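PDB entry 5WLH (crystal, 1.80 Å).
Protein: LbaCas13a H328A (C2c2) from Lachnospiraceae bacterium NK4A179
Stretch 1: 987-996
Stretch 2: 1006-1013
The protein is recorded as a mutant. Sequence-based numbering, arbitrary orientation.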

# COMPACT_ATOMS: atom_id res chain seq x y z
N ASP A 987 42.62 7.63 1.43
CA ASP A 987 43.67 6.88 0.73
C ASP A 987 43.27 5.41 0.70
O ASP A 987 42.26 5.00 1.26
CB ASP A 987 45.03 7.09 1.40
CG ASP A 987 44.97 6.95 2.91
OD1 ASP A 987 44.34 5.99 3.40
OD2 ASP A 987 45.57 7.79 3.61
N ASP A 988 44.11 4.61 0.03
CA ASP A 988 43.86 3.18 -0.07
C ASP A 988 43.80 2.51 1.30
O ASP A 988 43.19 1.45 1.42
CB ASP A 988 44.93 2.51 -0.92
CG ASP A 988 44.90 2.97 -2.36
OD1 ASP A 988 43.93 3.64 -2.76
OD2 ASP A 988 45.87 2.66 -3.09
N GLU A 989 44.41 3.11 2.32
CA GLU A 989 44.45 2.48 3.63
C GLU A 989 43.10 2.57 4.34
O GLU A 989 42.62 1.58 4.89
CB GLU A 989 45.55 3.10 4.50
CG GLU A 989 45.49 2.68 5.96
CD GLU A 989 45.82 1.21 6.18
OE1 GLU A 989 45.60 0.71 7.30
OE2 GLU A 989 46.31 0.55 5.24
N VAL A 990 42.48 3.76 4.37
CA VAL A 990 41.16 3.87 4.99
C VAL A 990 40.13 3.10 4.17
O VAL A 990 39.20 2.51 4.73
CB VAL A 990 40.75 5.35 5.16
CG1 VAL A 990 41.39 5.93 6.41
CG2 VAL A 990 41.12 6.16 3.94
N TYR A 991 40.28 3.09 2.85
CA TYR A 991 39.39 2.29 2.01
C TYR A 991 39.50 0.81 2.37
O TYR A 991 38.49 0.13 2.59
CB TYR A 991 39.71 2.51 0.53
CG TYR A 991 38.84 1.68 -0.40
CD1 TYR A 991 37.50 1.46 -0.13
CD2 TYR A 991 39.37 1.14 -1.56
CE1 TYR A 991 36.71 0.71 -0.98
CE2 TYR A 991 38.59 0.39 -2.42
CZ TYR A 991 37.26 0.18 -2.12
OH TYR A 991 36.48 -0.57 -2.97
N ALA A 992 40.73 0.29 2.44
CA ALA A 992 40.92 -1.12 2.78
C ALA A 992 40.37 -1.43 4.16
O ALA A 992 39.80 -2.51 4.38
CB ALA A 992 42.41 -1.47 2.71
N GLU A 993 40.52 -0.50 5.11
CA GLU A 993 39.94 -0.70 6.43
C GLU A 993 38.42 -0.71 6.38
O GLU A 993 37.77 -1.44 7.14
CB GLU A 993 40.43 0.38 7.39
CG GLU A 993 39.89 0.25 8.81
CD GLU A 993 40.59 1.16 9.79
OE1 GLU A 993 40.47 0.93 11.01
OE2 GLU A 993 41.27 2.11 9.34
N TYR A 994 37.83 0.10 5.50
CA TYR A 994 36.38 0.07 5.34
C TYR A 994 35.91 -1.26 4.76
O TYR A 994 34.92 -1.83 5.23
CB TYR A 994 35.93 1.24 4.47
CG TYR A 994 34.45 1.49 4.53
CD1 TYR A 994 33.89 2.22 5.57
CD2 TYR A 994 33.60 0.98 3.56
CE1 TYR A 994 32.53 2.44 5.64
CE2 TYR A 994 32.25 1.19 3.61
CZ TYR A 994 31.72 1.92 4.65
OH TYR A 994 30.36 2.13 4.71
N ILE A 995 36.61 -1.77 3.75
CA ILE A 995 36.28 -3.06 3.16
C ILE A 995 36.28 -4.16 4.21
O ILE A 995 35.48 -5.10 4.15
CB ILE A 995 37.26 -3.38 2.01
CG1 ILE A 995 37.17 -2.31 0.93
CG2 ILE A 995 37.01 -4.77 1.45
CD1 ILE A 995 38.40 -2.22 0.06
N SER A 996 37.16 -4.05 5.21
CA SER A 996 37.27 -5.05 6.27
C SER A 996 36.01 -5.14 7.12
O SER A 996 35.87 -6.11 7.87
CB SER A 996 38.48 -4.76 7.16
OG SER A 996 38.30 -3.57 7.93
N GLY A 1006 48.54 -5.12 10.92
CA GLY A 1006 49.39 -4.09 10.34
C GLY A 1006 48.61 -3.12 9.47
O GLY A 1006 47.57 -2.62 9.88
N ASN A 1007 49.12 -2.85 8.27
CA ASN A 1007 48.44 -1.99 7.32
C ASN A 1007 47.34 -2.78 6.63
O ASN A 1007 47.53 -3.94 6.25
CB ASN A 1007 49.42 -1.43 6.31
CG ASN A 1007 50.11 -0.18 6.83
OD1 ASN A 1007 50.70 0.58 6.05
ND2 ASN A 1007 50.03 0.05 8.13
N TYR A 1008 46.16 -2.15 6.47
CA TYR A 1008 45.05 -2.83 5.81
C TYR A 1008 45.31 -3.02 4.32
O TYR A 1008 44.97 -4.06 3.76
CB TYR A 1008 43.77 -2.05 6.04
CG TYR A 1008 43.22 -2.15 7.44
CD1 TYR A 1008 42.39 -3.21 7.80
CD2 TYR A 1008 43.50 -1.19 8.41
CE1 TYR A 1008 41.87 -3.32 9.07
CE2 TYR A 1008 42.98 -1.28 9.69
CZ TYR A 1008 42.16 -2.35 10.01
OH TYR A 1008 41.65 -2.43 11.29
N LYS A 1009 45.90 -2.01 3.67
CA LYS A 1009 46.13 -2.08 2.23
C LYS A 1009 46.97 -3.29 1.86
O LYS A 1009 46.72 -3.96 0.85
CB LYS A 1009 46.79 -0.79 1.74
CG LYS A 1009 47.16 -0.78 0.27
CD LYS A 1009 48.01 0.44 -0.07
CE LYS A 1009 48.42 0.45 -1.53
NZ LYS A 1009 49.30 1.60 -1.85
N ASP A 1010 47.99 -3.60 2.68
CA ASP A 1010 48.85 -4.75 2.39
C ASP A 1010 48.17 -6.06 2.77
O ASP A 1010 48.29 -7.05 2.05
CB ASP A 1010 50.18 -4.60 3.13
CG ASP A 1010 51.03 -3.49 2.57
OD1 ASP A 1010 51.02 -3.32 1.33
OD2 ASP A 1010 51.70 -2.80 3.36
N SER A 1011 47.47 -6.07 3.91
CA SER A 1011 46.75 -7.27 4.31
C SER A 1011 45.71 -7.68 3.27
O SER A 1011 45.48 -8.88 3.06
CB SER A 1011 46.10 -7.05 5.67
OG SER A 1011 45.98 -8.26 6.39
N LEU A 1012 45.09 -6.71 2.60
CA LEU A 1012 44.14 -7.01 1.54
C LEU A 1012 44.86 -7.42 0.26
O LEU A 1012 44.40 -8.32 -0.45
CB LEU A 1012 43.23 -5.80 1.28
CG LEU A 1012 42.27 -5.87 0.08
CD1 LEU A 1012 41.35 -7.09 0.18
CD2 LEU A 1012 41.46 -4.59 -0.04
N ASN A 1013 45.99 -6.78 -0.04
CA ASN A 1013 46.76 -7.17 -1.22
C ASN A 1013 47.33 -8.57 -1.06
O ASN A 1013 47.34 -9.35 -2.02
CB ASN A 1013 47.88 -6.15 -1.46
CG ASN A 1013 48.70 -6.47 -2.71
OD1 ASN A 1013 48.18 -6.45 -3.83
ND2 ASN A 1013 49.98 -6.75 -2.51

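The carboxylate of Glu989 holds the start of the second helix by its backbone. Tyr1008 N donates to Glu989 OE1 (3.0 Å, 172° at the hydrogen) and Lys1009 N to Glu989 OE2 (3.0 Å, 167°), two nearly straight bonds to the two oxygens of one side chain. Amides in the first turn of a helix have no carbonyl partner within it, and a carboxylate suits them in charge as well as shape. Asn1007 occupies the N-cap position but makes no capping bond with its side chain; the acceptors for Tyr1008 N and Lys1009 N come from Glu989, across the interface. The CA-to-CB bond of Glu989 points sideways; chi1 t and chi2 p bring the carboxylate nearer. The first helix is capped from within its own stretch: Asp987 OD1 accepts from Val990 N at 3.1 Å and, weakly, from Glu989 N at 3.1 Å.

Farther out, Lys1009, extended with all four chi angles t, reaches Asp988 in a long salt bridge, NZ to OD2 3.8 Å; Asp988 OD2 is also hydrogen-bonded elsewhere in the structure.

Tyr1008 gives up the most surface to the contact, 114 Å² of the 480 Å² buried in total. Glu993 CB lies over a face of its ring, 3.7 Å from the centroid and 16° off the normal, a CH-pi contact made by the aliphatic part of an acidic residue. Glu989 OE1 sits at the ring edge, 3.0 Å from Tyr1008 CD2.

Ala992 points toward the second helix, and its small side chain packs closely, CB to Tyr1008 CB 3.6 Å. The helix axes come within 8.2 Å of each other and cross at 59°. Beyond Ala992, Ile995 CD1 meets Leu1012 CD2 at 3.9 Å; both residues are buried, and their branched apolar side chains extend the packing without needing polar partners.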